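Local coordinates for CaaX farnesyltransferase alpha subunit Ram2 (Aspergillus fumigatus, PDB 4L9P), which probably serves as the alpha subunit of a heterodimeric prenyltransferase that attaches farnesyl groups to proteins ending in a CaaX motif, at residues K114-H119 with Q124-R129; W309-Y314 with K329-L334. The protein carries 1 engineered substitution. All coordinates share one frame; numbering follows the deposited sequence.

Contact 1: residues K114-H119 with Q124-R129; sequences KVALKH and QIWHHR
V115, A116 and H119 meet I125 and W126 where helix 105-118 turns back into helix 123-133. The two helices form an antiparallel helical hairpin inside a protein prenyltransferase alpha subunit repeat, a family of the TPR clan. The axes of segments 114-118 and 124-129 approach to 10.3 Å at an angle of 152°, and the backbones come nearest at A116 and I125.

The apolar part centres on I125, whose two branches serve different partners. Its CG2 methyl rests against A116 CB at 3.7 Å, while CG1 carries CD1 toward V115 and H119. CG1 leaves beside the backbone N of I125 (chi1 -78°), which turns this longer arm to V115 CG1, 3.8 Å from CD1, and on to H119, where CB lies 3.9 Å from CD1. The small A116 also meets W126: its CB stands oblique to the indole, 3.9 Å from CZ2. I125 CG2 sits over one face of the same indole, offset toward the rim. L112 and W91 pack on I125 as well.

No direct hydrogen bond joins the segments; the polar link is a water. It donates to the carbonyl oxygens of A116 and H119, bridging both to the second helix. In the conformer given, Q124 NE2 hydrogen-bonds the backbone of the bound peptide, and H127 NE2 reaches G246 O of the Ram1 beta subunit; this places the hairpin beside the bound peptide and the partner chain. The same water is the acceptor for the indole: it lies in the ring plane at the edge of W126, 2.9 Å from NE1, and is 2.7 Å from H119 O.

Contact 2: residues W309-Y314 with K329-L334; sequences WLADVY and KMLTLL
A311 of helix 304-317 faces M330 and L331 of helix 323-338 in an antiparallel helical hairpin near the C-terminal end of this all-helical subunit. The axes of segments 309-314 and 329-334 lie 8.8 Å apart and make an angle of 156°. The small side chain of A311 is consistent with the close backbones, CA of A311 lying 5.4 Å from CA of M330, the nearest such pair across the two segments.

The methyl of A311 meets two neighbouring side chains from directions roughly at right angles. M330 offers the root of its chain, CB lying 3.9 Å from A311 CB. L331 comes in with its branch point instead: CG is also 3.9 Å from A311 CB, and CD2 is slightly farther off. The first bond of L331 does not aim at the other helix, but CG stands beside the backbone N (chi1 -71°), and this swings the isobutyl group back to the alanine. L331 also packs on W346, I350 and I353 of helix 343-362, so one leucine joins three helices.

M330 starts out facing helix 304-317 and then turns off it. Its chain bends at both chi2 (-60°) and chi3, so that CG and SD pass alongside L310 while the terminal methyl leads away. L310 makes its nearest approach through CB; its side chain also packs on A283, R284 and V287.

No hydrogen bond or charge pair crosses between the segments, and all four touching residues are buried. D312 forms salt bridges with R266 and R349, and W309 NE1 is hydrogen-bonded to L276 O while its ring stacks on W279. At the L310 edge of the contact, CB of L310 lies 4.0 Å from M330 CG and 4.1 Å from the thioether SD.

Overall arrangement
Both contacts pair antiparallel helices, yet they share none: contact 1 joins helices 105-118 and 123-133, and contact 2, later in the chain, joins helices 304-317 and 323-338. Their centres are 46 Å apart, on opposite sides of the chain's centre, and the nearest atoms are still about 32 Å apart. Contact 1 lies nearer the centre of the chain (about 16 Å against 31 Å between centres), with the bound isoprenoid analogue about 10 Å from the W126 side chain. Contact 2 lies toward the C-terminal end, where no other protein chain touches its segments. Together they illustrate how successive helical hairpins build the elongated subunit.

Contact 1: residues K114-H119 with Q124-R129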
# COMPACT_ATOMS: atom_id res chain seq x y z
N LYS A 114 8.81 25.56 -5.82
CA LYS A 114 8.46 25.63 -7.24
C LYS A 114 8.38 24.25 -7.88
O LYS A 114 7.50 23.99 -8.71
CB LYS A 114 9.53 26.50 -7.99
CG LYS A 114 9.49 27.96 -7.52
CD LYS A 114 10.74 28.72 -8.01
CE LYS A 114 11.07 29.96 -7.13
NZ LYS A 114 12.25 30.83 -7.52
N VAL A 115 9.31 23.37 -7.53
CA VAL A 115 9.27 22.01 -8.04
C VAL A 115 8.02 21.27 -7.55
O VAL A 115 7.34 20.58 -8.32
CB VAL A 115 10.56 21.21 -7.61
CG1 VAL A 115 10.55 19.81 -8.31
CG2 VAL A 115 11.87 21.95 -8.04
N ALA A 116 7.70 21.46 -6.26
CA ALA A 116 6.56 20.81 -5.62
C ALA A 116 5.24 21.25 -6.30
O ALA A 116 4.35 20.46 -6.47
CB ALA A 116 6.52 21.13 -4.10
N LEU A 117 5.17 22.54 -6.67
CA LEU A 117 3.96 23.10 -7.34
C LEU A 117 3.83 22.58 -8.77
O LEU A 117 2.72 22.56 -9.30
CB LEU A 117 4.02 24.64 -7.34
CG LEU A 117 3.74 25.26 -5.97
CD1 LEU A 117 4.09 26.77 -6.01
CD2 LEU A 117 2.27 25.06 -5.65
N LYS A 118 4.90 22.09 -9.36
CA LYS A 118 4.85 21.60 -10.73
C LYS A 118 4.51 20.12 -10.78
O LYS A 118 3.94 19.66 -11.78
CB LYS A 118 6.16 21.80 -11.47
CG LYS A 118 6.40 23.21 -11.96
CD LYS A 118 7.73 23.22 -12.75
CE LYS A 118 8.17 24.64 -13.14
NZ LYS A 118 9.45 24.68 -13.98
N HIS A 119 4.84 19.36 -9.74
CA HIS A 119 4.76 17.89 -9.80
C HIS A 119 4.06 17.33 -8.59
O HIS A 119 4.62 17.10 -7.59
CB HIS A 119 6.18 17.30 -9.84
CG HIS A 119 6.99 17.78 -11.00
ND1 HIS A 119 6.76 17.34 -12.28
CD2 HIS A 119 8.04 18.64 -11.08
CE1 HIS A 119 7.65 17.88 -13.10
NE2 HIS A 119 8.43 18.68 -12.40
N GLN A 124 10.00 11.88 -3.61
CA GLN A 124 11.32 12.47 -3.44
C GLN A 124 11.16 13.90 -2.99
O GLN A 124 11.87 14.32 -2.08
CB GLN A 124 12.04 12.46 -4.80
CG GLN A 124 12.58 11.06 -5.21
CD GLN A 124 11.48 10.11 -5.55
OE1 GLN A 124 10.63 10.41 -6.39
NE2 GLN A 124 11.49 8.94 -4.91
N ILE A 125 10.22 14.65 -3.60
CA ILE A 125 10.19 16.08 -3.28
C ILE A 125 9.84 16.30 -1.80
O ILE A 125 10.34 17.20 -1.12
CB ILE A 125 9.06 16.72 -4.18
CG1 ILE A 125 9.61 16.89 -5.59
CG2 ILE A 125 8.49 18.04 -3.61
CD1 ILE A 125 8.43 17.15 -6.61
N TRP A 126 8.97 15.45 -1.27
CA TRP A 126 8.50 15.58 0.10
C TRP A 126 9.43 14.94 1.10
O TRP A 126 9.57 15.44 2.22
CB TRP A 126 7.02 15.13 0.23
CG TRP A 126 6.21 16.12 -0.56
CD1 TRP A 126 5.79 16.05 -1.88
CD2 TRP A 126 5.83 17.42 -0.11
NE1 TRP A 126 5.25 17.25 -2.28
CE2 TRP A 126 5.25 18.11 -1.19
CE3 TRP A 126 5.96 18.08 1.13
CZ2 TRP A 126 4.79 19.43 -1.07
CZ3 TRP A 126 5.51 19.36 1.24
CH2 TRP A 126 4.91 20.04 0.15
N HIS A 127 10.12 13.87 0.70
CA HIS A 127 11.23 13.36 1.51
C HIS A 127 12.36 14.42 1.59
O HIS A 127 12.89 14.70 2.67
CB HIS A 127 11.77 12.02 1.02
CG HIS A 127 12.90 11.56 1.88
ND1 HIS A 127 12.72 11.24 3.21
CD2 HIS A 127 14.22 11.43 1.63
CE1 HIS A 127 13.89 10.92 3.74
NE2 HIS A 127 14.82 11.02 2.80
N HIS A 128 12.70 15.05 0.45
CA HIS A 128 13.79 16.04 0.42
C HIS A 128 13.42 17.18 1.35
O HIS A 128 14.27 17.71 2.08
CB HIS A 128 13.95 16.54 -1.01
CG HIS A 128 15.14 17.42 -1.20
ND1 HIS A 128 16.43 16.94 -1.16
CD2 HIS A 128 15.21 18.73 -1.55
CE1 HIS A 128 17.27 17.95 -1.43
NE2 HIS A 128 16.56 19.05 -1.67
N ARG A 129 12.16 17.59 1.36
CA ARG A 129 11.73 18.69 2.24
C ARG A 129 12.00 18.33 3.71
O ARG A 129 12.48 19.16 4.50
CB ARG A 129 10.25 19.02 2.04
CG ARG A 129 9.89 20.39 2.65
CD ARG A 129 8.40 20.68 2.43
NE ARG A 129 8.14 22.12 2.61
CZ ARG A 129 8.26 23.04 1.65
NH1 ARG A 129 8.54 22.68 0.39
NH2 ARG A 129 8.11 24.35 1.98
O HOH W 1 4.62 17.96 -5.03

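Contact 2: residues W309-Y314 with K329-L334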
# COMPACT_ATOMS: atom_id res chain seq x y z
N TRP A 309 -22.98 1.10 14.38
CA TRP A 309 -22.73 1.52 15.76
C TRP A 309 -23.67 0.81 16.72
O TRP A 309 -23.24 0.27 17.76
CB TRP A 309 -22.94 3.03 15.86
CG TRP A 309 -22.39 3.64 17.10
CD1 TRP A 309 -22.88 3.53 18.36
CD2 TRP A 309 -21.21 4.44 17.18
NE1 TRP A 309 -22.08 4.24 19.24
CE2 TRP A 309 -21.04 4.79 18.53
CE3 TRP A 309 -20.27 4.89 16.23
CZ2 TRP A 309 -19.97 5.59 18.96
CZ3 TRP A 309 -19.21 5.69 16.64
CH2 TRP A 309 -19.07 6.03 17.99
N LEU A 310 -24.96 0.79 16.36
CA LEU A 310 -25.95 0.08 17.20
C LEU A 310 -25.65 -1.42 17.30
O LEU A 310 -25.82 -2.01 18.37
CB LEU A 310 -27.38 0.34 16.68
CG LEU A 310 -27.79 1.79 16.90
CD1 LEU A 310 -29.08 2.16 16.17
CD2 LEU A 310 -27.83 2.21 18.39
N ALA A 311 -25.21 -2.05 16.21
CA ALA A 311 -24.93 -3.47 16.27
C ALA A 311 -23.86 -3.69 17.32
O ALA A 311 -23.93 -4.64 18.08
CB ALA A 311 -24.45 -3.95 14.93
N ASP A 312 -22.82 -2.84 17.31
CA ASP A 312 -21.74 -3.01 18.29
C ASP A 312 -22.18 -2.72 19.72
O ASP A 312 -21.76 -3.45 20.65
CB ASP A 312 -20.52 -2.15 17.93
CG ASP A 312 -19.82 -2.64 16.68
OD1 ASP A 312 -19.96 -3.83 16.30
OD2 ASP A 312 -19.08 -1.85 16.08
N VAL A 313 -22.98 -1.66 19.92
CA VAL A 313 -23.50 -1.38 21.26
C VAL A 313 -24.28 -2.58 21.82
O VAL A 313 -24.07 -2.99 22.97
CB VAL A 313 -24.39 -0.12 21.25
CG1 VAL A 313 -25.24 -0.04 22.52
CG2 VAL A 313 -23.52 1.15 21.07
N TYR A 314 -25.17 -3.15 21.01
CA TYR A 314 -26.02 -4.24 21.50
C TYR A 314 -25.22 -5.53 21.67
O TYR A 314 -25.51 -6.35 22.55
CB TYR A 314 -27.19 -4.46 20.54
CG TYR A 314 -28.23 -3.38 20.66
CD1 TYR A 314 -28.91 -3.18 21.88
CD2 TYR A 314 -28.57 -2.59 19.58
CE1 TYR A 314 -29.88 -2.17 21.99
CE2 TYR A 314 -29.52 -1.58 19.70
CZ TYR A 314 -30.15 -1.36 20.89
OH TYR A 314 -31.09 -0.37 20.98
N LYS A 329 -30.37 -8.16 14.28
CA LYS A 329 -31.26 -7.40 13.41
C LYS A 329 -30.53 -6.24 12.69
O LYS A 329 -30.79 -6.00 11.49
CB LYS A 329 -32.40 -6.82 14.25
CG LYS A 329 -33.40 -6.08 13.44
CD LYS A 329 -34.43 -5.39 14.38
CE LYS A 329 -35.44 -4.55 13.54
NZ LYS A 329 -36.51 -3.85 14.35
N MET A 330 -29.71 -5.47 13.43
CA MET A 330 -28.98 -4.36 12.80
C MET A 330 -28.08 -4.90 11.68
O MET A 330 -28.04 -4.32 10.60
CB MET A 330 -28.15 -3.62 13.85
CG MET A 330 -28.95 -2.91 14.90
SD MET A 330 -30.06 -1.63 14.20
CE MET A 330 -31.66 -2.56 14.15
N LEU A 331 -27.40 -6.03 11.95
CA LEU A 331 -26.48 -6.58 10.96
C LEU A 331 -27.23 -7.11 9.73
O LEU A 331 -26.72 -7.09 8.60
CB LEU A 331 -25.61 -7.64 11.62
CG LEU A 331 -24.58 -7.06 12.62
CD1 LEU A 331 -24.12 -8.17 13.54
CD2 LEU A 331 -23.30 -6.52 11.88
N THR A 332 -28.44 -7.62 9.97
CA THR A 332 -29.31 -8.04 8.89
C THR A 332 -29.74 -6.85 8.00
O THR A 332 -29.76 -6.97 6.76
CB THR A 332 -30.51 -8.80 9.46
OG1 THR A 332 -30.02 -9.96 10.16
CG2 THR A 332 -31.39 -9.25 8.32
N LEU A 333 -30.07 -5.72 8.62
CA LEU A 333 -30.34 -4.54 7.82
C LEU A 333 -29.14 -4.16 6.93
O LEU A 333 -29.32 -3.76 5.79
CB LEU A 333 -30.72 -3.34 8.69
CG LEU A 333 -32.05 -3.52 9.43
CD1 LEU A 333 -32.29 -2.37 10.40
CD2 LEU A 333 -33.17 -3.55 8.42
N LEU A 334 -27.93 -4.24 7.48
CA LEU A 334 -26.72 -3.92 6.71
C LEU A 334 -26.55 -4.92 5.56
O LEU A 334 -26.29 -4.50 4.43
CB LEU A 334 -25.51 -3.93 7.63
CG LEU A 334 -25.45 -2.70 8.54
CD1 LEU A 334 -24.50 -2.90 9.72
CD2 LEU A 334 -24.99 -1.40 7.76